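Local coordinates for protein 4-aminobutyrate transaminase (Acinetobacter baumannii, PDB 6WOP) that probably catalyses the pyridoxal-phosphate-dependent transfer of the amino group of 4-aminobutyrate to 2-oxoglutarate, at residues I51-G57 with K269-G274; Q70-H76 with S302-A307; A123-R129 with H233-L237; V238-V242 with L252-N256. The contacts are given in a common frame with arbitrary orientation. Residues are numbered along the deposited sequence.

Contact 1: residues I51-G57 with K269-G274; sequences IAVLNTG and KSLGGG
Lys269 lays its aliphatic chain along Val53, with Lys269 CG 3.7 Å from Val53 CG2; m, t, t rotamers extend it, and a chi4 of -104° turns the amine so that Lys269 NZ donates to Ile51 O at 2.7 Å. Ile51 (69/63) and Ala52 (72/18) both have positive phi, ahead of a type I turn from Leu54 to Gly57. Lys269 (47/-105) leads into the 3-10 segment 270-272. The register sets Val53 against Ser270 (CA atoms 4.1 Å apart) and Leu54 against Gly273 (5.3 Å). Ser270 OG, less surely placed, donates to Ala52 O at 2.8 Å and accepts from Asn55 N at 2.9 Å. Gly273 and Gly274 both have positive phi; a CB on Gly273 would crowd Thr56 OG1, one on Gly274 Leu54 CD2. One water bridges Thr56 OG1 (2.7 Å), Gly57 O (2.7 Å) and Gly273 O (2.9 Å). Asn55 is anchored by Phe246 and Arg248, while Thr298 of the second subunit bonds Lys269 NZ weakly. A tartrate lies about 6 Å from the Lys269 side chain. Lys269 probably corresponds to the Schiff-base lysine of class-III aminotransferases; the amine donating to Ile51 O is consistent with a lysine not bound to cofactor in this crystal.

Contact 2: residues Q70-H76 with S302-A307; sequences QLTKFTH and SPIAVA
Helix 61-71 ends against the start of helix 303-318. Gln70 (chi1 t, chi2 p) curls back on its own segment: Gln70 NE2 donates to Phe74 O at 2.9 Å, a bond back across the turn 70-74. In this pose Gln70 CG lies 3.7 Å from Pro303 O, and Gln70 CB lies 4.0 Å from Ala307 CB, one turn further on. Phe74, at extended -169/152 with chi1 p, brings Phe74 CE2 to 3.6 Å from Pro303 CG. Ile304 (m, m) sends Ile304 CD1 to 3.6 Å from CD2 of Leu71 (m, t), while Ile304 CG1 packs 3.9 Å from Thr75 CB. Ser302 is the N-cap of helix 303-318, its OG accepting a weak bond from Ala305 N at 3.4 Å, and Pro303 fills the first helical position, at -50/-42. The nearest CA atoms are those of Thr75 and Pro303, 5.5 Å apart, and Thr75 O approaches Pro303 CD to 3.2 Å. This corner belongs to the subunit interface: Thr75 OG1 bonds to Gly274 O, and His76 NE2 to Gly50 O, both of the second subunit. No direct hydrogen bond joins the segments; water supplies the polar links, one molecule donating to Pro303 O (2.7 Å) and weakly to Gln70 OE1 (3.0 Å), another lying 2.9 Å from Thr75 O and 2.8 Å from Ser302 OG.

Contact 3: residues A123-R129 with H233-L237; sequences ARCYTGR and HGILL
Helix 112-127 packs on the seven-stranded mixed sheet of the large domain of a fold-type I PLP enzyme, its C-terminal turn resting on the start of strand 236-240. Leu236 (-84/147; rotamer m, t) is the main apolar side chain of the contact. Its CD1 lies 3.6 Å from Ala123 CB, 4.1 Å from Tyr126 CD2 and 3.9 Å from Thr127 CG2; the ring's hydroxyl turns to Glu285. CA atoms pair Ala123 with Leu236 at 6.6 Å and Thr127 with Ile235 at 7.4 Å. Thr127, chi1 p, donates from OG1 to Ala123 O at 2.8 Å and accepts from Arg129 N at 3.2 Å, an ST turn that carries the chain through Gly128 (64/23) out of the helix. Gly234 (70/21) closes helix 220-233 with a Schellman motif. Arg129, nearly extended beyond chi1 m, spans the gap to that helix end, and also serves Val201. Its guanidinium grips one carbonyl in a fork: Arg129 NH1 and Arg129 NH2 donate to His233 O at 2.9 and 3.1 Å.

Contact 4: residues V238-V242 with L252-N256; sequences VADEV and LFAMN
Strand residues Val238 to Asp240 run extended, from -114/125 to -92/102, before the chain kinks at Glu241 (-106/29) and Val242 (-57/-42). Across from them Phe253 is extended (-113/143) and the chain then winds into a 3-10 segment from Ala254. CA atoms face each other at 7.6 Å for Ala239 and Met255 and at 7.1 Å for Glu241 and Phe253, too far apart for strand pairing, so side chains make the join. Glu241, chi1 m with chi2 at -127°, reaches across and divides its carboxylate between two successive amides: Ala254 N donates to Glu241 OE1 at 2.8 Å, Met255 N to Glu241 OE2 at 2.9 Å. Ser244 also bonds OE1. Beside this clasp Met255, m at all three chi angles, sets its CG 3.5 Å from Ala239 CB, and the edge of the Phe253 ring faces the carboxylate carbon. Within 252-256, Phe253 N donates to Asn256 OD1 at 3.1 Å. Asp240 OD1 accepts from Val242 N at 3.1 Å, an Asx turn, while His140 holds OD2. An aspartate near the end of this strand is typical of fold-type I aminotransferases; Asp240 probably corresponds to the one that, in relatives, pairs with the cofactor's pyridine nitrogen.

Followed from the N terminus, the chain opens contact 1 at 51-57, contact 2 at 70-76 and contact 3 at 123-129. Contact 3 closes first, at 233-237, tying helix 112-127 to strand 236-240. The same strand directly opens contact 4, whose short loop closes at 252-256. These two, in series, nest inside the larger loops of contacts 1 and 2, which close at 269-274 and 302-307 and cross each other. Contact 4 meets contact 1 where Lys269 CB lies 3.4 Å from Val242 O. Contacts 1 and 2, centres about 17 Å apart, do not touch within a subunit, yet Thr75 bonds Gly274 of the second subunit, linking them across the interface.

Contact 1: residues I51-G57 with K269-G274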
loop_
_atom_site.group_PDB
_atom_site.type_symbol
_atom_site.label_atom_id
_atom_site.label_comp_id
_atom_site.label_asym_id
_atom_site.label_seq_id
_atom_site.Cartn_x
_atom_site.Cartn_y
_atom_site.Cartn_z
ATOM N N ILE A 51 19.535 -21.378 -17.193
ATOM C CA ILE A 51 18.418 -20.469 -17.471
ATOM C C ILE A 51 18.966 -19.181 -18.055
ATOM O O ILE A 51 18.846 -18.107 -17.410
ATOM C CB ILE A 51 17.530 -20.096 -16.262
ATOM C CG1 ILE A 51 17.239 -21.271 -15.307
ATOM C CG2 ILE A 51 16.220 -19.547 -16.778
ATOM C CD1 ILE A 51 16.472 -20.755 -14.003
ATOM N N ALA A 52 19.594 -19.290 -19.232
ATOM C CA ALA A 52 19.998 -18.147 -20.072
ATOM C C ALA A 52 21.163 -17.373 -19.480
ATOM O O ALA A 52 21.442 -16.248 -19.901
ATOM C CB ALA A 52 18.782 -17.208 -20.302
ATOM N N VAL A 53 21.894 -17.981 -18.544
ATOM C CA VAL A 53 23.061 -17.355 -17.909
ATOM C C VAL A 53 24.357 -17.667 -18.643
ATOM O O VAL A 53 25.362 -16.940 -18.462
ATOM C CB VAL A 53 23.159 -17.793 -16.425
ATOM C CG1 VAL A 53 24.392 -17.208 -15.746
ATOM C CG2 VAL A 53 21.878 -17.336 -15.656
ATOM N N LEU A 54 24.371 -18.685 -19.493
ATOM C CA LEU A 54 25.625 -19.184 -20.059
ATOM C C LEU A 54 25.602 -19.093 -21.578
ATOM O O LEU A 54 25.947 -20.065 -22.280
ATOM C CB LEU A 54 25.877 -20.638 -19.591
ATOM C CG LEU A 54 25.893 -20.586 -18.047
ATOM C CD1 LEU A 54 25.634 -21.958 -17.519
ATOM C CD2 LEU A 54 27.277 -20.019 -17.610
ATOM N N ASN A 55 25.285 -17.900 -22.112
ATOM C CA ASN A 55 25.353 -17.746 -23.571
ATOM C C ASN A 55 26.752 -18.036 -24.092
ATOM O O ASN A 55 26.893 -18.514 -25.226
ATOM C CB ASN A 55 24.925 -16.338 -23.977
ATOM C CG ASN A 55 23.386 -16.117 -23.765
ATOM O OD1 ASN A 55 22.599 -17.082 -23.428
ATOM N ND2 ASN A 55 22.967 -14.841 -23.868
ATOM N N THR A 56 27.784 -17.770 -23.288
ATOM C CA THR A 56 29.195 -18.080 -23.609
ATOM C C THR A 56 29.630 -19.454 -23.106
ATOM O O THR A 56 30.813 -19.806 -23.251
ATOM C CB THR A 56 30.119 -16.984 -23.004
ATOM O OG1 THR A 56 29.803 -16.718 -21.630
ATOM C CG2 THR A 56 29.940 -15.729 -23.757
ATOM N N GLY A 57 28.722 -20.217 -22.505
ATOM C CA GLY A 57 28.976 -21.583 -22.094
ATOM C C GLY A 57 29.524 -21.656 -20.683
ATOM O O GLY A 57 30.038 -20.683 -20.135
ATOM N N LYS A 269 22.155 -12.113 -15.816
ATOM C CA LYS A 269 22.327 -13.454 -16.361
ATOM C C LYS A 269 23.577 -13.524 -17.241
ATOM O O LYS A 269 24.690 -13.542 -16.716
ATOM C CB LYS A 269 21.052 -13.886 -17.101
ATOM C CG LYS A 269 19.876 -14.229 -16.092
ATOM C CD LYS A 269 18.688 -14.775 -16.839
ATOM C CE LYS A 269 17.522 -15.124 -15.893
ATOM N NZ LYS A 269 17.440 -16.541 -15.709
ATOM N N SER A 270 23.419 -13.556 -18.573
ATOM C CA SER A 270 24.622 -13.857 -19.337
ATOM C C SER A 270 25.604 -12.687 -19.391
ATOM O O SER A 270 26.757 -12.902 -19.789
ATOM C CB SER A 270 24.241 -14.317 -20.743
ATOM O OG SER A 270 24.005 -15.720 -20.761
ATOM N N LEU A 271 25.218 -11.484 -18.912
ATOM C CA LEU A 271 26.172 -10.393 -18.675
ATOM C C LEU A 271 27.428 -10.959 -18.004
ATOM O O LEU A 271 28.544 -10.618 -18.383
ATOM C CB LEU A 271 25.546 -9.315 -17.763
ATOM C CG LEU A 271 26.506 -8.250 -17.244
ATOM C CD1 LEU A 271 27.084 -7.345 -18.349
ATOM C CD2 LEU A 271 25.744 -7.306 -16.158
ATOM N N GLY A 272 27.259 -11.817 -17.015
ATOM C CA GLY A 272 28.355 -12.249 -16.153
ATOM C C GLY A 272 28.911 -13.616 -16.535
ATOM O O GLY A 272 29.867 -14.097 -15.885
ATOM N N GLY A 273 28.318 -14.253 -17.542
ATOM C CA GLY A 273 28.836 -15.565 -18.020
ATOM C C GLY A 273 28.969 -16.633 -16.948
ATOM O O GLY A 273 29.823 -17.530 -17.067
ATOM N N GLY A 274 28.104 -16.622 -15.954
ATOM C CA GLY A 274 28.203 -17.583 -14.881
ATOM C C GLY A 274 28.665 -17.015 -13.534
ATOM O O GLY A 274 28.973 -17.821 -12.622
HETATM O O HOH W 1 30.872 -18.155 -19.645
HETATM O O HOH W 2 27.272 -15.249 -21.232
#

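Contact 2: residues Q70-H76 with S302-A307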
loop_
_atom_site.group_PDB
_atom_site.type_symbol
_atom_site.label_atom_id
_atom_site.label_comp_id
_atom_site.label_asym_id
_atom_site.label_seq_id
_atom_site.Cartn_x
_atom_site.Cartn_y
_atom_site.Cartn_z
ATOM N N GLN A 70 41.782 -11.870 -11.998
ATOM C CA GLN A 70 41.252 -11.004 -10.932
ATOM C C GLN A 70 41.421 -11.633 -9.542
ATOM O O GLN A 70 41.565 -10.899 -8.548
ATOM C CB GLN A 70 39.767 -10.690 -11.184
ATOM C CG GLN A 70 39.232 -9.706 -10.107
ATOM C CD GLN A 70 39.823 -8.289 -10.274
ATOM O OE1 GLN A 70 40.073 -7.863 -11.399
ATOM N NE2 GLN A 70 40.042 -7.580 -9.180
ATOM N N LEU A 71 41.423 -12.968 -9.428
ATOM C CA LEU A 71 41.623 -13.565 -8.123
ATOM C C LEU A 71 43.011 -13.269 -7.572
ATOM O O LEU A 71 43.213 -13.432 -6.369
ATOM C CB LEU A 71 41.461 -15.087 -8.171
ATOM C CG LEU A 71 40.044 -15.630 -8.404
ATOM C CD1 LEU A 71 40.128 -17.193 -8.617
ATOM C CD2 LEU A 71 39.216 -15.286 -7.168
ATOM N N THR A 72 43.979 -12.910 -8.428
ATOM C CA THR A 72 45.292 -12.528 -7.934
ATOM C C THR A 72 45.315 -11.068 -7.495
ATOM O O THR A 72 46.328 -10.602 -6.980
ATOM C CB THR A 72 46.404 -12.700 -8.993
ATOM O OG1 THR A 72 46.280 -11.670 -9.963
ATOM C CG2 THR A 72 46.285 -14.002 -9.698
ATOM N N LYS A 73 44.242 -10.335 -7.694
ATOM C CA LYS A 73 44.235 -8.916 -7.374
ATOM C C LYS A 73 43.343 -8.620 -6.168
ATOM O O LYS A 73 43.858 -8.243 -5.105
ATOM C CB LYS A 73 43.787 -8.124 -8.595
ATOM C CG LYS A 73 44.784 -8.264 -9.797
ATOM C CD LYS A 73 44.217 -7.562 -11.035
ATOM C CE LYS A 73 45.134 -7.647 -12.263
ATOM N NZ LYS A 73 44.423 -7.051 -13.468
ATOM N N PHE A 74 42.033 -8.784 -6.308
ATOM C CA PHE A 74 41.088 -8.595 -5.205
ATOM C C PHE A 74 39.736 -9.117 -5.662
ATOM O O PHE A 74 39.443 -9.127 -6.859
ATOM C CB PHE A 74 40.987 -7.127 -4.746
ATOM C CG PHE A 74 40.606 -6.151 -5.828
ATOM C CD1 PHE A 74 41.571 -5.634 -6.667
ATOM C CD2 PHE A 74 39.277 -5.787 -6.027
ATOM C CE1 PHE A 74 41.246 -4.775 -7.666
ATOM C CE2 PHE A 74 38.941 -4.876 -7.034
ATOM C CZ PHE A 74 39.917 -4.401 -7.853
ATOM N N THR A 75 38.927 -9.579 -4.703
ATOM C CA THR A 75 37.612 -10.074 -5.031
ATOM C C THR A 75 36.497 -9.174 -4.547
ATOM O O THR A 75 35.376 -9.313 -5.044
ATOM C CB THR A 75 37.355 -11.465 -4.432
ATOM O OG1 THR A 75 37.041 -11.326 -3.037
ATOM C CG2 THR A 75 38.591 -12.376 -4.541
ATOM N N HIS A 76 36.764 -8.253 -3.647
ATOM C CA HIS A 76 35.696 -7.429 -3.081
ATOM C C HIS A 76 36.315 -6.262 -2.326
ATOM O O HIS A 76 37.132 -6.471 -1.407
ATOM C CB HIS A 76 34.813 -8.224 -2.096
ATOM C CG HIS A 76 33.851 -7.330 -1.365
ATOM N ND1 HIS A 76 32.640 -6.918 -1.900
ATOM C CD2 HIS A 76 33.939 -6.764 -0.138
ATOM C CE1 HIS A 76 32.024 -6.145 -1.015
ATOM N NE2 HIS A 76 32.794 -6.044 0.058
ATOM N N SER A 302 30.504 -6.837 -8.606
ATOM C CA SER A 302 31.577 -7.590 -7.979
ATOM C C SER A 302 32.805 -7.626 -8.901
ATOM O O SER A 302 32.664 -7.891 -10.099
ATOM C CB SER A 302 31.034 -8.981 -7.690
ATOM O OG SER A 302 32.065 -9.955 -7.810
ATOM N N PRO A 303 34.003 -7.340 -8.365
ATOM C CA PRO A 303 35.224 -7.345 -9.203
ATOM C C PRO A 303 35.379 -8.611 -10.039
ATOM O O PRO A 303 35.840 -8.534 -11.194
ATOM C CB PRO A 303 36.359 -7.246 -8.152
ATOM C CG PRO A 303 35.722 -6.473 -7.009
ATOM C CD PRO A 303 34.255 -6.975 -6.954
ATOM N N ILE A 304 35.094 -9.768 -9.416
ATOM C CA ILE A 304 35.131 -11.081 -10.085
ATOM C C ILE A 304 34.192 -11.090 -11.286
ATOM O O ILE A 304 34.572 -11.450 -12.404
ATOM C CB ILE A 304 34.733 -12.173 -9.064
ATOM C CG1 ILE A 304 35.725 -12.206 -7.907
ATOM C CG2 ILE A 304 34.513 -13.594 -9.667
ATOM C CD1 ILE A 304 37.078 -12.587 -8.353
ATOM N N ALA A 305 32.930 -10.706 -11.058
ATOM C CA ALA A 305 31.922 -10.737 -12.110
ATOM C C ALA A 305 32.154 -9.664 -13.145
ATOM O O ALA A 305 31.777 -9.848 -14.309
ATOM C CB ALA A 305 30.508 -10.581 -11.516
ATOM N N VAL A 306 32.729 -8.531 -12.750
ATOM C CA VAL A 306 33.057 -7.488 -13.709
ATOM C C VAL A 306 34.154 -8.002 -14.658
ATOM O O VAL A 306 34.102 -7.814 -15.878
ATOM C CB VAL A 306 33.496 -6.231 -12.954
ATOM C CG1 VAL A 306 34.255 -5.282 -13.897
ATOM C CG2 VAL A 306 32.236 -5.508 -12.326
ATOM N N ALA A 307 35.123 -8.722 -14.117
ATOM C CA ALA A 307 36.157 -9.267 -15.003
ATOM C C ALA A 307 35.549 -10.247 -15.977
ATOM O O ALA A 307 35.946 -10.305 -17.161
ATOM C CB ALA A 307 37.271 -9.949 -14.180
HETATM O O HOH W 3 37.449 -6.612 -12.083
HETATM O O HOH W 4 32.673 -10.243 -5.090
#

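Contact 3: residues A123-R129 with H233-L237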
loop_
_atom_site.group_PDB
_atom_site.type_symbol
_atom_site.label_atom_id
_atom_site.label_comp_id
_atom_site.label_asym_id
_atom_site.label_seq_id
_atom_site.Cartn_x
_atom_site.Cartn_y
_atom_site.Cartn_z
ATOM N N ALA A 123 13.380 5.424 -12.220
ATOM C CA ALA A 123 12.221 6.000 -12.914
ATOM C C ALA A 123 11.315 6.760 -11.958
ATOM O O ALA A 123 10.799 7.829 -12.304
ATOM C CB ALA A 123 11.423 4.893 -13.590
ATOM N N ARG A 124 11.067 6.201 -10.776
ATOM C CA ARG A 124 10.259 6.911 -9.791
ATOM C C ARG A 124 10.927 8.223 -9.440
ATOM O O ARG A 124 10.274 9.256 -9.375
ATOM C CB ARG A 124 10.089 6.098 -8.530
ATOM C CG ARG A 124 9.007 5.004 -8.593
ATOM C CD ARG A 124 8.558 4.734 -7.171
ATOM N NE ARG A 124 7.479 3.743 -6.994
ATOM C CZ ARG A 124 7.011 3.448 -5.772
ATOM N NH1 ARG A 124 7.523 4.070 -4.713
ATOM N NH2 ARG A 124 6.055 2.540 -5.606
ATOM N N CYS A 125 12.238 8.206 -9.238
ATOM C CA CYS A 125 12.962 9.405 -8.853
ATOM C C CYS A 125 12.864 10.449 -9.970
ATOM O O CYS A 125 12.551 11.609 -9.715
ATOM C CB CYS A 125 14.437 9.051 -8.514
ATOM S SG CYS A 125 15.467 10.558 -8.323
ATOM N N TYR A 126 13.177 10.023 -11.201
ATOM C CA TYR A 126 13.225 10.966 -12.333
ATOM C C TYR A 126 11.862 11.604 -12.596
ATOM O O TYR A 126 11.768 12.813 -12.870
ATOM C CB TYR A 126 13.721 10.243 -13.604
ATOM C CG TYR A 126 13.786 11.187 -14.803
ATOM C CD1 TYR A 126 14.841 12.096 -14.930
ATOM C CD2 TYR A 126 12.796 11.175 -15.784
ATOM C CE1 TYR A 126 14.916 12.949 -16.023
ATOM C CE2 TYR A 126 12.857 12.037 -16.858
ATOM C CZ TYR A 126 13.917 12.908 -16.972
ATOM O OH TYR A 126 13.984 13.762 -18.043
ATOM N N THR A 127 10.794 10.807 -12.546
ATOM C CA THR A 127 9.470 11.317 -12.857
ATOM C C THR A 127 8.774 11.909 -11.642
ATOM O O THR A 127 7.799 12.679 -11.792
ATOM C CB THR A 127 8.598 10.200 -13.468
ATOM O OG1 THR A 127 8.402 9.170 -12.492
ATOM C CG2 THR A 127 9.250 9.503 -14.724
ATOM N N GLY A 128 9.227 11.593 -10.436
ATOM C CA GLY A 128 8.471 11.961 -9.260
ATOM C C GLY A 128 7.122 11.292 -9.166
ATOM O O GLY A 128 6.241 11.804 -8.475
ATOM N N ARG A 129 6.944 10.149 -9.829
ATOM C CA ARG A 129 5.724 9.367 -9.840
ATOM C C ARG A 129 5.968 7.995 -9.249
ATOM O O ARG A 129 7.117 7.585 -9.103
ATOM C CB ARG A 129 5.183 9.222 -11.269
ATOM C CG ARG A 129 5.166 10.566 -11.991
ATOM C CD ARG A 129 4.866 10.231 -13.487
ATOM N NE ARG A 129 4.726 11.480 -14.234
ATOM C CZ ARG A 129 4.368 11.560 -15.500
ATOM N NH1 ARG A 129 4.148 10.448 -16.185
ATOM N NH2 ARG A 129 4.219 12.767 -16.078
ATOM N N HIS A 233 2.727 11.111 -22.327
ATOM C CA HIS A 233 2.424 11.256 -20.898
ATOM C C HIS A 233 3.644 11.449 -19.996
ATOM O O HIS A 233 3.476 11.484 -18.769
ATOM C CB HIS A 233 1.634 10.029 -20.424
ATOM C CG HIS A 233 0.291 9.919 -21.083
ATOM N ND1 HIS A 233 -0.633 10.945 -21.070
ATOM C CD2 HIS A 233 -0.296 8.892 -21.745
ATOM C CE1 HIS A 233 -1.727 10.565 -21.720
ATOM N NE2 HIS A 233 -1.549 9.321 -22.137
ATOM N N GLY A 234 4.856 11.555 -20.553
ATOM C CA GLY A 234 6.016 11.712 -19.705
ATOM C C GLY A 234 6.366 10.467 -18.924
ATOM O O GLY A 234 7.056 10.564 -17.915
ATOM N N ILE A 235 5.912 9.295 -19.363
ATOM C CA ILE A 235 6.201 8.034 -18.680
ATOM C C ILE A 235 7.519 7.476 -19.241
ATOM O O ILE A 235 7.752 7.590 -20.449
ATOM C CB ILE A 235 5.043 7.042 -18.906
ATOM C CG1 ILE A 235 3.706 7.612 -18.342
ATOM C CG2 ILE A 235 5.390 5.650 -18.295
ATOM C CD1 ILE A 235 2.517 6.898 -18.858
ATOM N N LEU A 236 8.343 6.808 -18.411
ATOM C CA LEU A 236 9.514 6.114 -18.967
ATOM C C LEU A 236 9.220 4.716 -19.510
ATOM O O LEU A 236 8.444 3.950 -18.941
ATOM C CB LEU A 236 10.621 5.963 -17.917
ATOM C CG LEU A 236 11.106 7.354 -17.479
ATOM C CD1 LEU A 236 12.001 7.191 -16.249
ATOM C CD2 LEU A 236 11.867 8.181 -18.597
ATOM N N LEU A 237 9.957 4.325 -20.567
ATOM C CA LEU A 237 9.807 2.984 -21.114
ATOM C C LEU A 237 11.027 2.181 -20.685
ATOM O O LEU A 237 12.146 2.606 -20.949
ATOM C CB LEU A 237 9.700 3.035 -22.630
ATOM C CG LEU A 237 9.560 1.674 -23.360
ATOM C CD1 LEU A 237 8.328 0.944 -22.908
ATOM C CD2 LEU A 237 9.460 1.916 -24.918
#

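Contact 4: residues V238-V242 with L252-N256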
loop_
_atom_site.group_PDB
_atom_site.type_symbol
_atom_site.label_atom_id
_atom_site.label_comp_id
_atom_site.label_asym_id
_atom_site.label_seq_id
_atom_site.Cartn_x
_atom_site.Cartn_y
_atom_site.Cartn_z
ATOM N N VAL A 238 10.817 1.048 -20.012
ATOM C CA VAL A 238 11.921 0.218 -19.519
ATOM C C VAL A 238 11.899 -1.116 -20.250
ATOM O O VAL A 238 10.891 -1.819 -20.209
ATOM C CB VAL A 238 11.798 -0.028 -18.018
ATOM C CG1 VAL A 238 13.018 -0.883 -17.513
ATOM C CG2 VAL A 238 11.732 1.345 -17.290
ATOM N N ALA A 239 13.002 -1.495 -20.877
ATOM C CA ALA A 239 13.140 -2.809 -21.507
ATOM C C ALA A 239 13.849 -3.730 -20.537
ATOM O O ALA A 239 14.982 -3.452 -20.168
ATOM C CB ALA A 239 13.974 -2.701 -22.795
ATOM N N ASP A 240 13.203 -4.813 -20.111
ATOM C CA ASP A 240 13.859 -5.772 -19.203
ATOM C C ASP A 240 14.522 -6.841 -20.067
ATOM O O ASP A 240 13.856 -7.725 -20.610
ATOM C CB ASP A 240 12.846 -6.375 -18.234
ATOM C CG ASP A 240 13.475 -7.407 -17.273
ATOM O OD1 ASP A 240 14.722 -7.613 -17.276
ATOM O OD2 ASP A 240 12.722 -8.011 -16.525
ATOM N N GLU A 241 15.850 -6.738 -20.226
ATOM C CA GLU A 241 16.639 -7.689 -20.986
ATOM C C GLU A 241 17.471 -8.607 -20.093
ATOM O O GLU A 241 18.533 -9.097 -20.502
ATOM C CB GLU A 241 17.538 -6.932 -21.950
ATOM C CG GLU A 241 16.723 -6.161 -22.972
ATOM C CD GLU A 241 17.117 -6.445 -24.366
ATOM O OE1 GLU A 241 17.533 -7.588 -24.695
ATOM O OE2 GLU A 241 16.981 -5.486 -25.175
ATOM N N VAL A 242 16.995 -8.882 -18.868
ATOM C CA VAL A 242 17.741 -9.812 -18.015
ATOM C C VAL A 242 17.910 -11.162 -18.706
ATOM O O VAL A 242 19.014 -11.730 -18.711
ATOM C CB VAL A 242 17.027 -9.947 -16.661
ATOM C CG1 VAL A 242 17.540 -11.179 -15.970
ATOM C CG2 VAL A 242 17.268 -8.698 -15.859
ATOM N N LEU A 252 23.051 -7.871 -29.912
ATOM C CA LEU A 252 23.517 -7.898 -28.523
ATOM C C LEU A 252 22.340 -7.785 -27.562
ATOM O O LEU A 252 22.185 -8.596 -26.630
ATOM C CB LEU A 252 24.519 -6.790 -28.295
ATOM C CG LEU A 252 25.222 -6.801 -26.931
ATOM C CD1 LEU A 252 26.032 -8.104 -26.763
ATOM C CD2 LEU A 252 26.100 -5.564 -26.796
ATOM N N PHE A 253 21.450 -6.820 -27.814
ATOM C CA PHE A 253 20.204 -6.624 -27.061
ATOM C C PHE A 253 19.018 -6.931 -27.971
ATOM O O PHE A 253 19.036 -6.579 -29.152
ATOM C CB PHE A 253 20.056 -5.180 -26.604
ATOM C CG PHE A 253 21.063 -4.792 -25.527
ATOM C CD1 PHE A 253 20.826 -5.113 -24.216
ATOM C CD2 PHE A 253 22.241 -4.160 -25.870
ATOM C CE1 PHE A 253 21.773 -4.805 -23.232
ATOM C CE2 PHE A 253 23.184 -3.839 -24.888
ATOM C CZ PHE A 253 22.935 -4.160 -23.578
ATOM N N ALA A 254 17.968 -7.542 -27.428
ATOM C CA ALA A 254 16.776 -7.721 -28.262
ATOM C C ALA A 254 16.270 -6.377 -28.780
ATOM O O ALA A 254 15.742 -6.293 -29.885
ATOM C CB ALA A 254 15.686 -8.406 -27.441
ATOM N N MET A 255 16.433 -5.310 -27.997
ATOM C CA MET A 255 15.948 -3.994 -28.422
ATOM C C MET A 255 16.704 -3.521 -29.648
ATOM O O MET A 255 16.230 -2.636 -30.369
ATOM C CB MET A 255 16.122 -2.991 -27.276
ATOM C CG MET A 255 15.148 -3.131 -26.112
ATOM S SD MET A 255 13.426 -3.005 -26.664
ATOM C CE MET A 255 13.433 -1.309 -27.281
ATOM N N ASN A 256 17.867 -4.136 -29.949
ATOM C CA ASN A 256 18.572 -3.746 -31.172
ATOM C C ASN A 256 17.833 -4.118 -32.429
ATOM O O ASN A 256 18.191 -3.617 -33.496
ATOM C CB ASN A 256 19.964 -4.377 -31.253
ATOM C CG ASN A 256 20.958 -3.671 -30.345
ATOM O OD1 ASN A 256 21.678 -4.295 -29.565
ATOM N ND2 ASN A 256 21.074 -2.358 -30.528
#